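Local coordinates for protein hemoglobin component VII (Tokunagayusurika akamusi, PDB 1X46) that binds heme and, as a larval midge hemoglobin of the globin family, probably stores and carries oxygen, at residues Val27-Asn32 and Glu117-Ser122; Glu111-Leu116 and Asn141-Val146. One frame throughout, in Å; residues are numbered along the deposited sequence.

Contact 1. Residues Val27-Asn32 and Glu117-Ser122; sequences VDILYN and EAFLES
Phe119 reaches from helix 106-123 to helix 26-36 and lays its ring against Asp28, Ile29 and Asn32, a worked example of how one large aromatic side chain can take part in every contact between two helical segments. Its CG stands anti to the backbone N, which sends the ring straight across the gap; the axes of the two short segments come within 10.4 Å, at 131° between their N-to-C directions. In globin nomenclature the two segments belong to the B and G helices.

The apolar part of the contact lies over one face of the ring. Ile29 CG1 makes a CH-pi contact there, 4.1 Å from the centroid of the Phe119 ring and 28° off its normal, and comes within 3.7 Å of Phe119 CE2. The two side chains cross at about a right angle, and Ile29 CA also sits above the ring centre.

The remaining neighbours are polar residues that approach the ring obliquely. Asp28 contributes its methylene, with CB 3.7 Å from Phe119 CZ, and its backbone O stands 3.7 Å from Phe119 CE1. Asn32 covers the other end: its CB lies 3.9 Å from Phe119 CD1, ND2 lies 3.8 Å from Phe119 CB, and the amide is turned 46° from the ring plane. That ND2 also approaches the carbonyl oxygen of Ala115, one turn earlier on the same helix as Phe119. His123 meets the ring from within helix 106-123.

With no hydrogen bond linking the two segments, their attachment rests on dispersion and shape: Asp28 touches the ring through CB and backbone O, Asn32 through CB and amide.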
loop_
_atom_site.group_PDB
_atom_site.type_symbol
_atom_site.label_atom_id
_atom_site.label_comp_id
_atom_site.label_asym_id
_atom_site.label_seq_id
_atom_site.Cartn_x
_atom_site.Cartn_y
_atom_site.Cartn_z
ATOM N N VAL A 27 9.647 5.361 -5.955
ATOM C CA VAL A 27 9.403 6.773 -6.254
ATOM C C VAL A 27 8.203 6.918 -7.190
ATOM O O VAL A 27 7.341 7.766 -6.958
ATOM C CB VAL A 27 10.687 7.419 -6.851
ATOM C CG1 VAL A 27 10.387 8.719 -7.573
ATOM C CG2 VAL A 27 11.740 7.652 -5.741
ATOM N N ASP A 28 8.136 6.060 -8.209
ATOM C CA ASP A 28 7.024 6.131 -9.159
ATOM C C ASP A 28 5.716 5.767 -8.478
ATOM O O ASP A 28 4.668 6.368 -8.807
ATOM C CB ASP A 28 7.242 5.248 -10.381
ATOM C CG ASP A 28 8.364 5.751 -11.292
ATOM O OD1 ASP A 28 8.712 6.944 -11.252
ATOM O OD2 ASP A 28 8.950 4.971 -12.082
ATOM N N ILE A 29 5.743 4.824 -7.532
ATOM C CA ILE A 29 4.501 4.475 -6.828
ATOM C C ILE A 29 4.020 5.680 -6.023
ATOM O O ILE A 29 2.823 6.025 -6.050
ATOM C CB ILE A 29 4.752 3.268 -5.866
ATOM C CG1 ILE A 29 4.937 1.977 -6.672
ATOM C CG2 ILE A 29 3.580 3.131 -4.851
ATOM C CD1 ILE A 29 5.560 0.850 -5.850
ATOM N N LEU A 30 4.926 6.350 -5.309
ATOM C CA LEU A 30 4.524 7.516 -4.523
ATOM C C LEU A 30 4.069 8.664 -5.395
ATOM O O LEU A 30 3.071 9.351 -5.086
ATOM C CB LEU A 30 5.637 7.978 -3.546
ATOM C CG LEU A 30 5.275 9.090 -2.562
ATOM C CD1 LEU A 30 4.091 8.644 -1.682
ATOM C CD2 LEU A 30 6.499 9.454 -1.676
ATOM N N TYR A 31 4.824 8.920 -6.467
ATOM C CA TYR A 31 4.398 9.950 -7.404
ATOM C C TYR A 31 2.989 9.652 -7.943
ATOM O O TYR A 31 2.160 10.575 -7.978
ATOM C CB TYR A 31 5.413 10.053 -8.545
ATOM C CG TYR A 31 4.978 10.992 -9.633
ATOM C CD1 TYR A 31 5.332 12.332 -9.597
ATOM C CD2 TYR A 31 4.218 10.526 -10.708
ATOM C CE1 TYR A 31 4.940 13.202 -10.608
ATOM C CE2 TYR A 31 3.810 11.407 -11.720
ATOM C CZ TYR A 31 4.193 12.732 -11.642
ATOM O OH TYR A 31 3.830 13.629 -12.623
ATOM N N ASN A 32 2.719 8.391 -8.293
ATOM C CA ASN A 32 1.399 8.049 -8.817
ATOM C C ASN A 32 0.299 8.302 -7.795
ATOM O O ASN A 32 -0.779 8.805 -8.111
ATOM C CB ASN A 32 1.381 6.614 -9.281
ATOM C CG ASN A 32 0.067 6.229 -9.882
ATOM O OD1 ASN A 32 -0.325 6.760 -10.929
ATOM N ND2 ASN A 32 -0.616 5.299 -9.247
ATOM N N GLU A 117 -3.643 0.026 -7.673
ATOM C CA GLU A 117 -4.266 -0.846 -8.661
ATOM C C GLU A 117 -4.000 -0.347 -10.077
ATOM O O GLU A 117 -3.654 -1.141 -10.990
ATOM C CB GLU A 117 -5.781 -0.995 -8.450
ATOM C CG GLU A 117 -6.193 -1.726 -7.194
ATOM C CD GLU A 117 -7.687 -1.601 -6.910
ATOM O OE1 GLU A 117 -8.295 -0.561 -7.249
ATOM O OE2 GLU A 117 -8.261 -2.552 -6.337
ATOM N N ALA A 118 -4.151 0.966 -10.267
ATOM C CA ALA A 118 -3.873 1.554 -11.577
ATOM C C ALA A 118 -2.407 1.387 -11.941
ATOM O O ALA A 118 -2.073 1.082 -13.068
ATOM C CB ALA A 118 -4.274 3.015 -11.608
ATOM N N PHE A 119 -1.515 1.546 -10.960
ATOM C CA PHE A 119 -0.090 1.383 -11.223
ATOM C C PHE A 119 0.253 -0.067 -11.573
ATOM O O PHE A 119 1.041 -0.321 -12.476
ATOM C CB PHE A 119 0.689 1.802 -9.972
ATOM C CG PHE A 119 2.168 2.035 -10.230
ATOM C CD1 PHE A 119 2.594 3.249 -10.745
ATOM C CD2 PHE A 119 3.105 1.043 -9.971
ATOM C CE1 PHE A 119 3.967 3.468 -11.016
ATOM C CE2 PHE A 119 4.470 1.255 -10.226
ATOM C CZ PHE A 119 4.907 2.455 -10.742
ATOM N N LEU A 120 -0.315 -1.027 -10.842
ATOM C CA LEU A 120 -0.080 -2.436 -11.138
ATOM C C LEU A 120 -0.636 -2.791 -12.523
ATOM O O LEU A 120 -0.014 -3.538 -13.296
ATOM C CB LEU A 120 -0.738 -3.307 -10.059
ATOM C CG LEU A 120 -0.020 -3.394 -8.710
ATOM C CD1 LEU A 120 -1.009 -3.705 -7.598
ATOM C CD2 LEU A 120 1.057 -4.474 -8.778
ATOM N N GLU A 121 -1.799 -2.239 -12.852
ATOM C CA GLU A 121 -2.371 -2.479 -14.169
ATOM C C GLU A 121 -1.461 -1.950 -15.281
ATOM O O GLU A 121 -1.305 -2.609 -16.313
ATOM C CB GLU A 121 -3.785 -1.894 -14.267
ATOM C CG GLU A 121 -4.556 -2.323 -15.507
ATOM C CD GLU A 121 -5.821 -1.522 -15.695
ATOM O OE1 GLU A 121 -5.875 -0.355 -15.239
ATOM O OE2 GLU A 121 -6.765 -2.070 -16.304
ATOM N N SER A 122 -0.848 -0.796 -15.040
ATOM C CA SER A 122 0.097 -0.200 -15.993
ATOM C C SER A 122 1.419 -0.959 -16.092
ATOM O O SER A 122 1.988 -1.043 -17.182
ATOM C CB SER A 122 0.380 1.262 -15.626
ATOM O OG SER A 122 -0.793 2.046 -15.803
#

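Contact 2. Residues Glu111-Leu116 and Asn141-Val146; sequences EFETAL and NMYSVV. With HEM (protoporphyrin IX containing Fe), chain B.
Phe112 and Glu113, neighbours on helix 106-123, turn to different partners: the first meets the heme and the second the hydroxyl of Tyr143. Phe112 holds its CG anti to the backbone N (chi1 -177°) and offers one ring face to a heme vinyl group. HEM CAB lies over the centre of that face, 3.9 Å above the plane, while Phe112 CE2 is 3.9 Å from HEM CBB. The CB of Phe112 stands 4.0 Å from the pyrrole methyl carbon HEM CMC, and Phe33 meets the ring edge-to-face.

This is the pairing of the G and H helices of the globin fold, with the heme pocket bordering it. The heme iron carries a water at 2.1 Å, and His99 is its axial protein ligand.

Next in sequence, Glu113, its chain extended beyond CG, meets helix 129-146 through its carboxylate. Tyr143 OH donates a hydrogen bond of 2.7 Å to Glu113 OE1, arriving from above the carboxylate, 39° out of its plane. Relative to the Tyr143 ring, that oxygen lies at the edge and in the plane, whereas the carboxylate itself is turned 58° from the ring. Tyr143 OH also rests 3.1 Å from Glu113 CB. Glu117 and Asp136 bring further carboxylates close to Glu113 OE2, which may raise its proton affinity; Phe147 stacks on the Tyr143 ring.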
loop_
_atom_site.group_PDB
_atom_site.type_symbol
_atom_site.label_atom_id
_atom_site.label_comp_id
_atom_site.label_asym_id
_atom_site.label_seq_id
_atom_site.Cartn_x
_atom_site.Cartn_y
_atom_site.Cartn_z
ATOM N N GLU A 111 -8.098 5.073 -1.309
ATOM C CA GLU A 111 -7.543 5.892 -2.395
ATOM C C GLU A 111 -6.137 5.389 -2.753
ATOM O O GLU A 111 -5.788 5.294 -3.933
ATOM C CB GLU A 111 -7.523 7.357 -1.970
ATOM C CG GLU A 111 -8.917 7.958 -1.895
ATOM C CD GLU A 111 -8.943 9.316 -1.229
ATOM O OE1 GLU A 111 -7.971 9.680 -0.494
ATOM O OE2 GLU A 111 -9.941 10.060 -1.461
ATOM N N PHE A 112 -5.362 5.043 -1.723
ATOM C CA PHE A 112 -4.017 4.493 -1.957
ATOM C C PHE A 112 -4.135 3.176 -2.725
ATOM O O PHE A 112 -3.403 2.918 -3.685
ATOM C CB PHE A 112 -3.277 4.285 -0.617
ATOM C CG PHE A 112 -1.872 3.780 -0.802
ATOM C CD1 PHE A 112 -0.823 4.681 -0.865
ATOM C CD2 PHE A 112 -1.613 2.413 -0.978
ATOM C CE1 PHE A 112 0.481 4.232 -1.073
ATOM C CE2 PHE A 112 -0.307 1.951 -1.181
ATOM C CZ PHE A 112 0.731 2.896 -1.241
ATOM N N GLU A 113 -5.086 2.330 -2.328
ATOM C CA GLU A 113 -5.365 1.096 -3.063
ATOM C C GLU A 113 -5.729 1.374 -4.534
ATOM O O GLU A 113 -5.226 0.723 -5.432
ATOM C CB GLU A 113 -6.469 0.306 -2.355
ATOM C CG GLU A 113 -7.016 -0.867 -3.161
ATOM C CD GLU A 113 -8.239 -1.552 -2.533
ATOM O OE1 GLU A 113 -8.842 -1.022 -1.605
ATOM O OE2 GLU A 113 -8.632 -2.623 -3.067
ATOM N N THR A 114 -6.645 2.315 -4.754
ATOM C CA THR A 114 -7.064 2.661 -6.104
ATOM C C THR A 114 -5.898 3.079 -6.992
ATOM O O THR A 114 -5.746 2.570 -8.127
ATOM C CB THR A 114 -8.130 3.756 -6.033
ATOM O OG1 THR A 114 -9.310 3.201 -5.399
ATOM C CG2 THR A 114 -8.569 4.178 -7.445
ATOM N N ALA A 115 -5.039 3.940 -6.436
ATOM C CA ALA A 115 -3.870 4.354 -7.191
ATOM C C ALA A 115 -2.903 3.197 -7.457
ATOM O O ALA A 115 -2.389 3.102 -8.558
ATOM C CB ALA A 115 -3.143 5.505 -6.505
ATOM N N LEU A 116 -2.643 2.350 -6.448
ATOM C CA LEU A 116 -1.752 1.207 -6.625
ATOM C C LEU A 116 -2.311 0.246 -7.668
ATOM O O LEU A 116 -1.552 -0.344 -8.438
ATOM C CB LEU A 116 -1.522 0.480 -5.289
ATOM C CG LEU A 116 -0.349 -0.529 -5.318
ATOM C CD1 LEU A 116 0.959 0.200 -5.412
ATOM C CD2 LEU A 116 -0.297 -1.422 -4.072
ATOM N N ASN A 141 -8.313 -7.803 3.867
ATOM C CA ASN A 141 -7.748 -8.314 5.112
ATOM C C ASN A 141 -6.933 -7.247 5.844
ATOM O O ASN A 141 -7.062 -7.088 7.053
ATOM C CB ASN A 141 -6.950 -9.577 4.851
ATOM C CG ASN A 141 -7.844 -10.768 4.567
ATOM O OD1 ASN A 141 -9.067 -10.663 4.664
ATOM N ND2 ASN A 141 -7.228 -11.920 4.218
ATOM N N MET A 142 -6.131 -6.484 5.100
ATOM C CA MET A 142 -5.436 -5.344 5.711
ATOM C C MET A 142 -6.439 -4.412 6.419
ATOM O O MET A 142 -6.244 -4.014 7.584
ATOM C CB MET A 142 -4.650 -4.558 4.644
ATOM C CG MET A 142 -4.135 -3.212 5.120
ATOM S SD MET A 142 -3.541 -2.249 3.649
ATOM C CE MET A 142 -3.667 -0.579 4.276
ATOM N N TYR A 143 -7.499 -4.030 5.708
ATOM C CA TYR A 143 -8.507 -3.124 6.246
ATOM C C TYR A 143 -9.221 -3.668 7.482
ATOM O O TYR A 143 -9.582 -2.917 8.369
ATOM C CB TYR A 143 -9.569 -2.785 5.174
ATOM C CG TYR A 143 -9.013 -2.076 3.952
ATOM C CD1 TYR A 143 -7.791 -1.398 3.982
ATOM C CD2 TYR A 143 -9.719 -2.110 2.742
ATOM C CE1 TYR A 143 -7.316 -0.766 2.861
ATOM C CE2 TYR A 143 -9.244 -1.467 1.615
ATOM C CZ TYR A 143 -8.035 -0.810 1.687
ATOM O OH TYR A 143 -7.509 -0.157 0.575
ATOM N N SER A 144 -9.403 -4.984 7.530
ATOM C CA SER A 144 -10.098 -5.578 8.658
ATOM C C SER A 144 -9.360 -5.299 9.979
ATOM O O SER A 144 -9.987 -5.214 11.030
ATOM C CB SER A 144 -10.299 -7.078 8.428
ATOM O OG SER A 144 -9.097 -7.793 8.604
ATOM N N VAL A 145 -8.046 -5.132 9.889
ATOM C CA VAL A 145 -7.209 -4.875 11.049
ATOM C C VAL A 145 -6.869 -3.396 11.181
ATOM O O VAL A 145 -6.790 -2.873 12.283
ATOM C CB VAL A 145 -5.925 -5.738 10.975
ATOM C CG1 VAL A 145 -4.912 -5.317 12.016
ATOM C CG2 VAL A 145 -6.284 -7.209 11.126
ATOM N N VAL A 146 -6.672 -2.726 10.042
ATOM C CA VAL A 146 -6.288 -1.309 10.061
ATOM C C VAL A 146 -7.465 -0.369 10.354
ATOM O O VAL A 146 -7.328 0.540 11.160
ATOM C CB VAL A 146 -5.565 -0.909 8.747
ATOM C CG1 VAL A 146 -5.411 0.622 8.576
ATOM C CG2 VAL A 146 -4.226 -1.584 8.667
HETATM C CHA HEM B . 4.028 8.393 7.390
HETATM C CHB HEM B . 3.536 3.854 5.757
HETATM C CHC HEM B . -0.646 5.090 3.652
HETATM C CHD HEM B . -0.172 9.623 5.252
HETATM C C1A HEM B . 4.278 7.088 7.073
HETATM C C2A HEM B . 5.480 6.368 7.433
HETATM C C3A HEM B . 5.327 5.130 6.974
HETATM C C4A HEM B . 4.034 4.988 6.366
HETATM C CMA HEM B . 6.353 3.983 7.117
HETATM C CAA HEM B . 6.741 6.989 8.115
HETATM C CBA HEM B . 6.645 7.228 9.636
HETATM C CGA HEM B . 6.542 5.912 10.369
HETATM O O1A HEM B . 5.553 5.705 11.100
HETATM O O2A HEM B . 7.456 5.051 10.224
HETATM C C1B HEM B . 2.396 3.792 5.002
HETATM C C2B HEM B . 1.888 2.649 4.281
HETATM C C3B HEM B . 0.721 2.997 3.694
HETATM C C4B HEM B . 0.466 4.376 4.064
HETATM C CMB HEM B . 2.625 1.283 4.212
HETATM C CAB HEM B . -0.259 2.207 2.797
HETATM C CBB HEM B . -0.165 0.903 2.537
HETATM C C1C HEM B . -0.896 6.413 3.882
HETATM C C2C HEM B . -2.045 7.189 3.423
HETATM C C3C HEM B . -1.895 8.446 3.837
HETATM C C4C HEM B . -0.674 8.514 4.615
HETATM C CMC HEM B . -3.222 6.615 2.596
HETATM C CAC HEM B . -2.858 9.638 3.599
HETATM C C1D HEM B . 0.965 9.676 6.008
HETATM C C2D HEM B . 1.435 10.867 6.668
HETATM C C3D HEM B . 2.721 10.483 7.332
HETATM C C4D HEM B . 2.929 9.101 6.970
HETATM C CMD HEM B . 0.738 12.243 6.680
HETATM C CAD HEM B . 3.627 11.417 8.175
HETATM C CBD HEM B . 4.533 12.249 7.273
HETATM C CGD HEM B . 5.322 13.247 8.099
HETATM O O1D HEM B . 5.489 13.039 9.323
HETATM O O2D HEM B . 5.763 14.272 7.528
HETATM N NA HEM B . 3.418 6.221 6.438
HETATM N NB HEM B . 1.504 4.854 4.826
HETATM N NC HEM B . -0.080 7.249 4.623
HETATM N ND HEM B . 1.861 8.620 6.221
HETATM FE FE HEM B . 1.673 6.733 5.533
HETATM O O HOH W 1 2.584 7.309 3.754
#

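From the N terminus, the chain enters contact 1 on helix 26-36, passes through the helices that surround the heme, and reaches helix 106-123, where both contacts are served. Residues 111-116 come first and belong to contact 2; residues 117-122 follow directly and close the long loop of contact 1 across 84 intervening residues. Contact 2 closes later, on helix 129-146, after only 24. Their segments therefore alternate, and the two loops cross. Helix 106-123 is the shared member, tied to helix 26-36 near its C-terminal end and to helix 129-146 further back. The contacts, with centres 14 Å apart, touch at Asn32 ND2 and Ala115 O (2.9 Å) and where Ile29 CG2 meets Leu116 CD1 at 4.0 Å.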